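Local coordinates for protein histone deacetylase complex subunit SAP18 (Mus musculus, PDB 4A6Q) that enhances SIN3-HDAC1-mediated transcriptional repression and serves as an auxiliary component of the splicing-dependent exon junction complex, at residues T25-L30 with Y59-A64; L30-T35 with D131-A136; E68-V73 with T85-A90. One frame throughout, in Å; residues are numbered along the deposited sequence.

Contact 1 of 3, residues T25-L30 with Y59-A64; sequences TCPLLL and YTWMDA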
loop_
_atom_site.group_PDB
_atom_site.type_symbol
_atom_site.label_atom_id
_atom_site.label_comp_id
_atom_site.label_asym_id
_atom_site.label_seq_id
_atom_site.Cartn_x
_atom_site.Cartn_y
_atom_site.Cartn_z
ATOM N N THR A 25 9.398 10.769 -15.080
ATOM C CA THR A 25 9.379 9.353 -14.699
ATOM C C THR A 25 8.086 8.750 -15.206
ATOM O O THR A 25 7.005 9.264 -14.915
ATOM C CB THR A 25 9.388 9.219 -13.172
ATOM O OG1 THR A 25 10.561 9.847 -12.650
ATOM C CG2 THR A 25 9.385 7.727 -12.727
ATOM N N CYS A 26 8.173 7.678 -15.974
ATOM C CA CYS A 26 6.961 7.019 -16.433
ATOM C C CYS A 26 6.240 6.436 -15.219
ATOM O O CYS A 26 6.861 5.850 -14.334
ATOM C CB CYS A 26 7.321 5.940 -17.443
ATOM S SG CYS A 26 8.067 6.637 -18.966
ATOM N N PRO A 27 4.910 6.621 -15.153
ATOM C CA PRO A 27 4.200 6.065 -14.000
ATOM C C PRO A 27 4.166 4.540 -14.025
ATOM O O PRO A 27 4.290 3.891 -15.082
ATOM C CB PRO A 27 2.783 6.645 -14.143
ATOM C CG PRO A 27 2.626 6.963 -15.586
ATOM C CD PRO A 27 4.026 7.308 -16.117
ATOM N N LEU A 28 4.010 3.981 -12.833
ATOM C CA LEU A 28 3.816 2.568 -12.656
ATOM C C LEU A 28 2.320 2.261 -12.662
ATOM O O LEU A 28 1.493 3.134 -12.368
ATOM C CB LEU A 28 4.439 2.110 -11.329
ATOM C CG LEU A 28 3.922 2.698 -10.017
ATOM C CD1 LEU A 28 2.915 1.727 -9.387
ATOM C CD2 LEU A 28 5.051 2.967 -9.044
ATOM N N LEU A 29 1.977 1.047 -13.022
ATOM C CA LEU A 29 0.587 0.610 -12.976
ATOM C C LEU A 29 0.397 -0.114 -11.652
ATOM O O LEU A 29 0.991 -1.169 -11.413
ATOM C CB LEU A 29 0.221 -0.274 -14.198
ATOM C CG LEU A 29 -1.289 -0.537 -14.395
ATOM C CD1 LEU A 29 -1.621 -0.935 -15.842
ATOM C CD2 LEU A 29 -1.775 -1.613 -13.453
ATOM N N LEU A 30 -0.442 0.464 -10.792
ATOM C CA LEU A 30 -0.711 -0.078 -9.454
ATOM C C LEU A 30 -2.054 -0.818 -9.471
ATOM O O LEU A 30 -3.044 -0.263 -9.884
ATOM C CB LEU A 30 -0.794 1.091 -8.486
ATOM C CG LEU A 30 -1.143 0.778 -7.019
ATOM C CD1 LEU A 30 -0.020 -0.053 -6.413
ATOM C CD2 LEU A 30 -1.405 2.045 -6.236
ATOM N N TYR A 59 -2.503 4.667 -12.436
ATOM C CA TYR A 59 -1.159 5.076 -12.815
ATOM C C TYR A 59 -0.671 6.035 -11.748
ATOM O O TYR A 59 -1.323 7.062 -11.476
ATOM C CB TYR A 59 -1.191 5.838 -14.141
ATOM C CG TYR A 59 -1.404 5.001 -15.364
ATOM C CD1 TYR A 59 -0.641 3.882 -15.588
ATOM C CD2 TYR A 59 -2.392 5.331 -16.281
ATOM C CE1 TYR A 59 -0.834 3.100 -16.740
ATOM C CE2 TYR A 59 -2.596 4.573 -17.408
ATOM C CZ TYR A 59 -1.818 3.466 -17.625
ATOM O OH TYR A 59 -2.028 2.709 -18.753
ATOM N N THR A 60 0.497 5.768 -11.176
ATOM C CA THR A 60 1.013 6.592 -10.103
ATOM C C THR A 60 2.524 6.460 -10.067
ATOM O O THR A 60 3.127 5.953 -11.015
ATOM C CB THR A 60 0.330 6.238 -8.749
ATOM O OG1 THR A 60 0.631 7.241 -7.754
ATOM C CG2 THR A 60 0.752 4.841 -8.240
ATOM N N TRP A 61 3.129 6.916 -8.977
ATOM C CA TRP A 61 4.581 6.931 -8.818
ATOM C C TRP A 61 4.973 6.401 -7.428
ATOM O O TRP A 61 4.111 6.190 -6.584
ATOM C CB TRP A 61 5.133 8.342 -9.013
ATOM C CG TRP A 61 4.974 8.863 -10.417
ATOM C CD1 TRP A 61 5.904 8.801 -11.449
ATOM C CD2 TRP A 61 3.823 9.515 -10.951
ATOM N NE1 TRP A 61 5.369 9.381 -12.582
ATOM C CE2 TRP A 61 4.101 9.826 -12.301
ATOM C CE3 TRP A 61 2.577 9.883 -10.412
ATOM C CZ2 TRP A 61 3.182 10.486 -13.121
ATOM C CZ3 TRP A 61 1.677 10.519 -11.219
ATOM C CH2 TRP A 61 1.972 10.814 -12.563
HETATM N N MSE A 62 6.264 6.154 -7.203
HETATM C CA MSE A 62 6.740 5.560 -5.942
HETATM C C MSE A 62 6.540 6.458 -4.728
HETATM O O MSE A 62 6.616 5.974 -3.606
HETATM C CB MSE A 62 8.224 5.155 -6.057
HETATM C CG MSE A 62 8.470 4.062 -7.054
HETATM SE SE MSE A 62 7.701 2.431 -6.388
HETATM C CE MSE A 62 8.537 2.302 -4.649
ATOM N N ASP A 63 6.309 7.747 -4.947
ATOM C CA ASP A 63 6.018 8.674 -3.832
ATOM C C ASP A 63 4.535 8.928 -3.648
ATOM O O ASP A 63 4.143 9.879 -2.939
ATOM C CB ASP A 63 6.856 9.979 -3.950
ATOM C CG ASP A 63 6.461 10.854 -5.138
ATOM O OD1 ASP A 63 5.696 10.384 -6.027
ATOM O OD2 ASP A 63 6.925 12.014 -5.185
ATOM N N ALA A 64 3.700 8.078 -4.252
ATOM C CA ALA A 64 2.276 8.124 -3.962
ATOM C C ALA A 64 2.046 7.940 -2.443
ATOM O O ALA A 64 2.610 7.033 -1.827
ATOM C CB ALA A 64 1.550 7.043 -4.723
#

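Contact 2 of 3, residues L30-T35 with D131-A136; sequences LRVFTT and DYLDIA. With IPA (isopropyl alcohol), chain B.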
loop_
_atom_site.group_PDB
_atom_site.type_symbol
_atom_site.label_atom_id
_atom_site.label_comp_id
_atom_site.label_asym_id
_atom_site.label_seq_id
_atom_site.Cartn_x
_atom_site.Cartn_y
_atom_site.Cartn_z
ATOM N N LEU A 30 -0.442 0.464 -10.792
ATOM C CA LEU A 30 -0.711 -0.078 -9.454
ATOM C C LEU A 30 -2.054 -0.818 -9.471
ATOM O O LEU A 30 -3.044 -0.263 -9.884
ATOM C CB LEU A 30 -0.794 1.091 -8.486
ATOM C CG LEU A 30 -1.143 0.778 -7.019
ATOM C CD1 LEU A 30 -0.020 -0.053 -6.413
ATOM C CD2 LEU A 30 -1.405 2.045 -6.236
ATOM N N ARG A 31 -2.058 -2.068 -9.018
ATOM C CA ARG A 31 -3.288 -2.877 -8.951
ATOM C C ARG A 31 -3.775 -2.879 -7.504
ATOM O O ARG A 31 -3.048 -3.310 -6.594
ATOM C CB ARG A 31 -2.995 -4.302 -9.428
ATOM C CG ARG A 31 -2.474 -4.339 -10.904
ATOM C CD ARG A 31 -2.124 -5.757 -11.347
ATOM N NE ARG A 31 -3.318 -6.584 -11.472
ATOM C CZ ARG A 31 -3.315 -7.871 -11.799
ATOM N NH1 ARG A 31 -2.166 -8.510 -12.032
ATOM N NH2 ARG A 31 -4.465 -8.532 -11.868
ATOM N N VAL A 32 -4.971 -2.338 -7.297
ATOM C CA VAL A 32 -5.524 -2.151 -5.950
ATOM C C VAL A 32 -6.747 -3.030 -5.793
ATOM O O VAL A 32 -7.640 -3.019 -6.637
ATOM C CB VAL A 32 -5.959 -0.689 -5.783
ATOM C CG1 VAL A 32 -6.546 -0.458 -4.393
ATOM C CG2 VAL A 32 -4.761 0.235 -6.001
ATOM N N PHE A 33 -6.758 -3.832 -4.736
ATOM C CA PHE A 33 -7.886 -4.669 -4.430
ATOM C C PHE A 33 -8.504 -4.103 -3.179
ATOM O O PHE A 33 -7.791 -3.527 -2.360
ATOM C CB PHE A 33 -7.403 -6.108 -4.229
ATOM C CG PHE A 33 -6.747 -6.678 -5.471
ATOM C CD1 PHE A 33 -5.395 -6.502 -5.704
ATOM C CD2 PHE A 33 -7.507 -7.346 -6.427
ATOM C CE1 PHE A 33 -4.801 -6.992 -6.848
ATOM C CE2 PHE A 33 -6.918 -7.858 -7.570
ATOM C CZ PHE A 33 -5.563 -7.650 -7.797
ATOM N N THR A 34 -9.810 -4.235 -3.068
ATOM C CA THR A 34 -10.514 -3.631 -1.929
ATOM C C THR A 34 -11.489 -4.627 -1.315
ATOM O O THR A 34 -11.976 -5.541 -1.984
ATOM C CB THR A 34 -11.288 -2.311 -2.303
ATOM O OG1 THR A 34 -12.242 -2.574 -3.347
ATOM C CG2 THR A 34 -10.329 -1.213 -2.799
ATOM N N THR A 35 -11.759 -4.448 -0.024
ATOM C CA THR A 35 -12.807 -5.224 0.635
ATOM C C THR A 35 -13.750 -4.315 1.391
ATOM O O THR A 35 -13.410 -3.170 1.706
ATOM C CB THR A 35 -12.252 -6.245 1.665
ATOM O OG1 THR A 35 -11.753 -5.535 2.819
ATOM C CG2 THR A 35 -11.150 -7.083 1.073
ATOM N N ASP A 131 4.071 -5.952 -6.841
ATOM C CA ASP A 131 3.258 -6.139 -5.630
ATOM C C ASP A 131 1.851 -5.633 -5.884
ATOM O O ASP A 131 1.639 -4.771 -6.739
ATOM C CB ASP A 131 3.799 -5.326 -4.454
ATOM C CG ASP A 131 5.190 -5.724 -4.002
ATOM O OD1 ASP A 131 5.700 -6.829 -4.366
ATOM O OD2 ASP A 131 5.797 -4.930 -3.231
ATOM N N TYR A 132 0.902 -6.083 -5.064
ATOM C CA TYR A 132 -0.474 -5.547 -5.088
ATOM C C TYR A 132 -0.743 -4.720 -3.848
ATOM O O TYR A 132 -0.071 -4.893 -2.807
ATOM C CB TYR A 132 -1.508 -6.677 -5.160
ATOM C CG TYR A 132 -1.195 -7.725 -6.209
ATOM C CD1 TYR A 132 -1.060 -7.369 -7.529
ATOM C CD2 TYR A 132 -1.078 -9.058 -5.867
ATOM C CE1 TYR A 132 -0.776 -8.321 -8.513
ATOM C CE2 TYR A 132 -0.799 -10.004 -6.830
ATOM C CZ TYR A 132 -0.665 -9.629 -8.149
ATOM O OH TYR A 132 -0.383 -10.571 -9.137
ATOM N N LEU A 133 -1.693 -3.792 -3.951
ATOM C CA LEU A 133 -2.144 -3.059 -2.758
ATOM C C LEU A 133 -3.532 -3.521 -2.368
ATOM O O LEU A 133 -4.402 -3.660 -3.221
ATOM C CB LEU A 133 -2.181 -1.569 -3.086
ATOM C CG LEU A 133 -2.234 -0.607 -1.912
ATOM C CD1 LEU A 133 -0.925 -0.657 -1.084
ATOM C CD2 LEU A 133 -2.433 0.802 -2.499
ATOM N N ASP A 134 -3.744 -3.806 -1.078
ATOM C CA ASP A 134 -5.061 -4.281 -0.631
ATOM C C ASP A 134 -5.594 -3.267 0.360
ATOM O O ASP A 134 -4.893 -2.889 1.297
ATOM C CB ASP A 134 -4.917 -5.645 0.067
ATOM C CG ASP A 134 -6.217 -6.400 0.136
ATOM O OD1 ASP A 134 -6.762 -6.749 -0.915
ATOM O OD2 ASP A 134 -6.697 -6.712 1.246
ATOM N N ILE A 135 -6.819 -2.811 0.170
ATOM C CA ILE A 135 -7.385 -1.813 1.080
ATOM C C ILE A 135 -8.677 -2.341 1.672
ATOM O O ILE A 135 -9.628 -2.609 0.952
ATOM C CB ILE A 135 -7.673 -0.479 0.358
ATOM C CG1 ILE A 135 -6.452 -0.027 -0.438
ATOM C CG2 ILE A 135 -8.144 0.577 1.374
ATOM C CD1 ILE A 135 -6.742 1.237 -1.256
ATOM N N ALA A 136 -8.707 -2.502 2.989
ATOM C CA ALA A 136 -9.912 -2.926 3.669
ATOM C C ALA A 136 -10.641 -1.657 4.117
ATOM O O ALA A 136 -10.092 -0.866 4.895
ATOM C CB ALA A 136 -9.561 -3.797 4.877
HETATM C C1 IPA B . -15.282 -1.311 -1.952
HETATM C C2 IPA B . -15.718 -2.758 -2.154
HETATM C C3 IPA B . -16.404 -2.877 -3.511
HETATM O O2 IPA B . -14.592 -3.620 -2.134
HETATM O O HOH W 1 0.438 -3.309 -8.513
#

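Contact 3 of 3, residues E68-V73 with T85-A90; sequences ELTSLV and THFNFA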
loop_
_atom_site.group_PDB
_atom_site.type_symbol
_atom_site.label_atom_id
_atom_site.label_comp_id
_atom_site.label_asym_id
_atom_site.label_seq_id
_atom_site.Cartn_x
_atom_site.Cartn_y
_atom_site.Cartn_z
ATOM N N GLU A 68 -3.375 10.269 -1.189
ATOM C CA GLU A 68 -3.529 10.415 -2.621
ATOM C C GLU A 68 -4.303 9.233 -3.179
ATOM O O GLU A 68 -5.159 9.367 -4.062
ATOM C CB GLU A 68 -2.135 10.490 -3.275
ATOM C CG GLU A 68 -2.144 10.671 -4.760
ATOM C CD GLU A 68 -0.749 10.882 -5.352
ATOM O OE1 GLU A 68 0.255 10.758 -4.610
ATOM O OE2 GLU A 68 -0.698 11.253 -6.553
ATOM N N LEU A 69 -3.960 8.035 -2.697
ATOM C CA LEU A 69 -4.629 6.850 -3.191
ATOM C C LEU A 69 -6.066 6.731 -2.727
ATOM O O LEU A 69 -6.920 6.299 -3.483
ATOM C CB LEU A 69 -3.818 5.599 -2.828
ATOM C CG LEU A 69 -2.410 5.631 -3.461
ATOM C CD1 LEU A 69 -1.575 4.486 -2.906
ATOM C CD2 LEU A 69 -2.501 5.522 -5.010
ATOM N N THR A 70 -6.357 7.126 -1.494
ATOM C CA THR A 70 -7.751 7.016 -1.073
ATOM C C THR A 70 -8.649 7.993 -1.828
ATOM O O THR A 70 -9.809 7.703 -2.060
ATOM C CB THR A 70 -7.971 7.240 0.421
ATOM O OG1 THR A 70 -7.711 8.597 0.732
ATOM C CG2 THR A 70 -7.096 6.321 1.259
ATOM N N SER A 71 -8.107 9.128 -2.251
ATOM C CA SER A 71 -8.873 10.055 -3.076
ATOM C C SER A 71 -9.365 9.388 -4.359
ATOM O O SER A 71 -10.511 9.597 -4.772
ATOM C CB SER A 71 -8.050 11.295 -3.410
ATOM O OG SER A 71 -8.879 12.276 -4.012
ATOM N N LEU A 72 -8.518 8.566 -4.976
ATOM C CA LEU A 72 -8.927 7.852 -6.185
ATOM C C LEU A 72 -9.967 6.766 -5.901
ATOM O O LEU A 72 -10.881 6.537 -6.695
ATOM C CB LEU A 72 -7.705 7.257 -6.894
ATOM C CG LEU A 72 -6.735 8.344 -7.380
ATOM C CD1 LEU A 72 -5.398 7.751 -7.798
ATOM C CD2 LEU A 72 -7.327 9.114 -8.523
ATOM N N VAL A 73 -9.806 6.062 -4.781
ATOM C CA VAL A 73 -10.772 5.047 -4.401
ATOM C C VAL A 73 -12.143 5.697 -4.187
ATOM O O VAL A 73 -13.174 5.159 -4.609
ATOM C CB VAL A 73 -10.287 4.299 -3.143
ATOM C CG1 VAL A 73 -11.359 3.312 -2.604
ATOM C CG2 VAL A 73 -9.008 3.544 -3.453
ATOM N N THR A 85 -14.933 7.204 7.517
ATOM C CA THR A 85 -14.676 5.933 6.844
ATOM C C THR A 85 -13.197 5.605 6.967
ATOM O O THR A 85 -12.358 6.464 6.771
ATOM C CB THR A 85 -15.085 6.028 5.356
ATOM O OG1 THR A 85 -16.500 6.267 5.289
ATOM C CG2 THR A 85 -14.790 4.710 4.655
ATOM N N HIS A 86 -12.888 4.344 7.291
ATOM C CA HIS A 86 -11.524 3.934 7.589
ATOM C C HIS A 86 -10.959 3.093 6.453
ATOM O O HIS A 86 -11.616 2.199 5.933
ATOM C CB HIS A 86 -11.558 3.107 8.878
ATOM C CG HIS A 86 -10.219 2.751 9.435
ATOM N ND1 HIS A 86 -9.557 1.580 9.124
ATOM C CD2 HIS A 86 -9.460 3.365 10.379
ATOM C CE1 HIS A 86 -8.422 1.521 9.804
ATOM N NE2 HIS A 86 -8.350 2.582 10.585
ATOM N N PHE A 87 -9.756 3.457 6.027
ATOM C CA PHE A 87 -9.061 2.716 4.973
ATOM C C PHE A 87 -7.801 2.076 5.507
ATOM O O PHE A 87 -6.871 2.778 5.907
ATOM C CB PHE A 87 -8.672 3.698 3.867
ATOM C CG PHE A 87 -9.837 4.389 3.219
ATOM C CD1 PHE A 87 -10.424 5.514 3.824
ATOM C CD2 PHE A 87 -10.338 3.940 1.998
ATOM C CE1 PHE A 87 -11.492 6.172 3.201
ATOM C CE2 PHE A 87 -11.395 4.590 1.381
ATOM C CZ PHE A 87 -11.985 5.704 1.991
ATOM N N ASN A 88 -7.758 0.744 5.546
ATOM C CA ASN A 88 -6.603 0.045 6.075
ATOM C C ASN A 88 -5.803 -0.548 4.934
ATOM O O ASN A 88 -6.306 -1.375 4.190
ATOM C CB ASN A 88 -7.077 -1.092 6.986
ATOM C CG ASN A 88 -5.966 -1.671 7.832
ATOM O OD1 ASN A 88 -5.077 -2.374 7.346
ATOM N ND2 ASN A 88 -6.048 -1.427 9.129
ATOM N N PHE A 89 -4.569 -0.084 4.773
ATOM C CA PHE A 89 -3.741 -0.502 3.618
ATOM C C PHE A 89 -2.765 -1.623 3.974
ATOM O O PHE A 89 -2.110 -1.578 5.039
ATOM C CB PHE A 89 -2.870 0.667 3.146
ATOM C CG PHE A 89 -3.595 1.749 2.397
ATOM C CD1 PHE A 89 -4.395 2.667 3.064
ATOM C CD2 PHE A 89 -3.426 1.872 1.012
ATOM C CE1 PHE A 89 -5.029 3.711 2.361
ATOM C CE2 PHE A 89 -4.061 2.923 0.316
ATOM C CZ PHE A 89 -4.857 3.814 0.994
ATOM N N ALA A 90 -2.587 -2.553 3.039
ATOM C CA ALA A 90 -1.595 -3.604 3.170
ATOM C C ALA A 90 -0.950 -3.844 1.814
ATOM O O ALA A 90 -1.609 -3.665 0.796
ATOM C CB ALA A 90 -2.236 -4.891 3.655
#

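Contact 1 of 3, residues T25-L30 with Y59-A64
Trp-61 has CG anti to its own carbonyl carbon, beside the backbone N (chi1 -66°); its CB leaves the chain away from residues 25-30, and from there the indole turns back onto Thr-25 and Pro-27. Leu-28 takes the crowded position, CG between backbone N and carbonyl carbon (chi1 61°), which sets CG close to the carbonyl O of Thr-60. The indole is fixed in two ways. Trp-61 NE1 donates to Thr-25 O at 2.9 Å, a nearly straight bond (164°) with the acceptor in the ring plane and the donor well above the plane of the carbonyl. Pro-27 covers a face of the indole, its CA 4.1 Å from the centroid of the five-membered ring of Trp-61 in a CH-pi contact and its CB offset toward the rim.

Leu-28 and Thr-60 form an antiparallel hydrogen-bonded pair, with Leu-28 N to Thr-60 O at 2.8 Å and Thr-60 N to Leu-28 O at 3.1 Å. Next comes the non-hydrogen-bonded pair Leu-29 with Tyr-59, where Tyr-59 CA makes a CA-H...O contact of 3.3 Å to Leu-28 O. The methyl CG2 of Thr-60 packs 4.0 Å from CD1 of Leu-28, the two side chains lying side by side, and also touches CD2 of Leu-30. The other branch of Leu-28, CD2, rests 3.8 Å from SE of Met-62, a selenomethionine in the type I turn from Trp-61 to Ala-64, its side chain crossing that of Leu-28 at about a right angle.

In this ubiquitin-like sheet the beginning of strand 28-35 thus pairs with the end of edge strand 56-60, and Leu-30 and Ile-58 continue the pairing. The N-terminal loop joins through a hydrogen bond between Thr-25 OG1 and Asp-21 O, and helix 66-76 follows shortly after the turn.

Contact 2 of 3, residues L30-T35 with D131-A136
Phe-33 points the edge of its ring at the face of Tyr-132 in a T-shaped stack, centroids 5.5 Å apart and planes at 82°, with Phe-33 CE1 3.7 Å from Tyr-132 CG. Arg-31 runs alongside the same tyrosine, pointing the same way: NH1 of Arg-31 lies 3.8 Å from CE1 of Tyr-132, the guanidinium turned 80° from the ring, while NE of Arg-31 forms a salt bridge with Glu-55. An alanine in place of Tyr-132 would probably leave the Phe-33 edge without the face it meets and the Arg-31 guanidinium freer to turn. OD1 of Asp-134 lies 3.4 Å from CB of Phe-33; OD1 and OD2 are hydrogen-bonded to His-41 and His-40 respectively.

The backbones form the central parallel pair of the ubiquitin-like beta-grasp fold, first strand beside last, inclined at 23° and laced by four hydrogen bonds from Leu-133 N, Phe-33 N, Ile-135 N and Thr-35 N.

On the other face, toward helix 66-76, CG1 of Val-32 meets CD1 of Ile-135 at 3.6 Å, and CD2 of Leu-30 meets CD2 of Leu-133 at 4.1 Å. Thr-34 OG1 is hydrogen-bonded to O2 of an isopropyl alcohol, probably from the crystallisation liquor, at 2.8 Å. A water accepts from Arg-31 N and donates to Asp-131 O.

Contact 3 of 3, residues E68-V73 with T85-A90
Thr-70 meets Phe-87 and Phe-89 where helix 66-76 packs across the sheet of the ubiquitin-like fold: a buried, apolar helix-on-strand contact. The segment axes approach to 10.6 Å and stand at 119°, so the helix runs across strand 86-94, and side chains alone bridge the gap.

The methyl of Thr-70 meets both rings. Its CG2 is anti to the carbonyl carbon, with OG1 between the backbone N and the carbonyl carbon (chi1 68°), where it is hydrogen-bonded to Lys-67 O, three residues back, leaving the methyl to face the two rings. CG2 sits over a face of Phe-87, 4.2 Å from the ring centroid and 25° off the normal, a CH-pi contact offset toward the rim. The same CG2 lies in the ring plane of Phe-89 at its edge, tightly packed 3.4 Å from CZ. One ring thus gives the methyl a face and the other an edge.

Leu-69, just before Thr-70, and Val-73, nearly a turn later, add to the packing. Leu-69 CB touches the edge of Phe-89 at CE2, 4.1 Å away, while Val-73 CG1 lies 4.2 Å from CE2 at the edge of Phe-87.

Around this contact, Leu-69 also packs on Leu-133 and Phe-89 on Ile-135 of strand 132-138, Thr-70 and Phe-87 reach Thr-109 of strand 101-110, and Val-73 extends to Leu-56 of strand 56-60.

Overall arrangement
Contacts 1 and 2 join neighbouring strands of one five-stranded mixed sheet, ordered 56-60, 28-35, 132-138, 86-94, 101-110, and contact 3 packs helix 66-76 on it. Contacts 1 and 2 share strand 28-35 and Leu-30, their centres about 15 Å apart; contact 3 lies about 10 Å from contact 2 and 16 Å from contact 1, centre to centre. Along the chain the segments of contacts 1 and 2 alternate, so these two cross; contact 1 closes before contact 3 opens, and contact 3 is nested inside contact 2. Leu-30 touches Leu-69 between contacts 1 and 3. The first strand, the last strand and the helix between them are thereby held in a single ubiquitin-like domain.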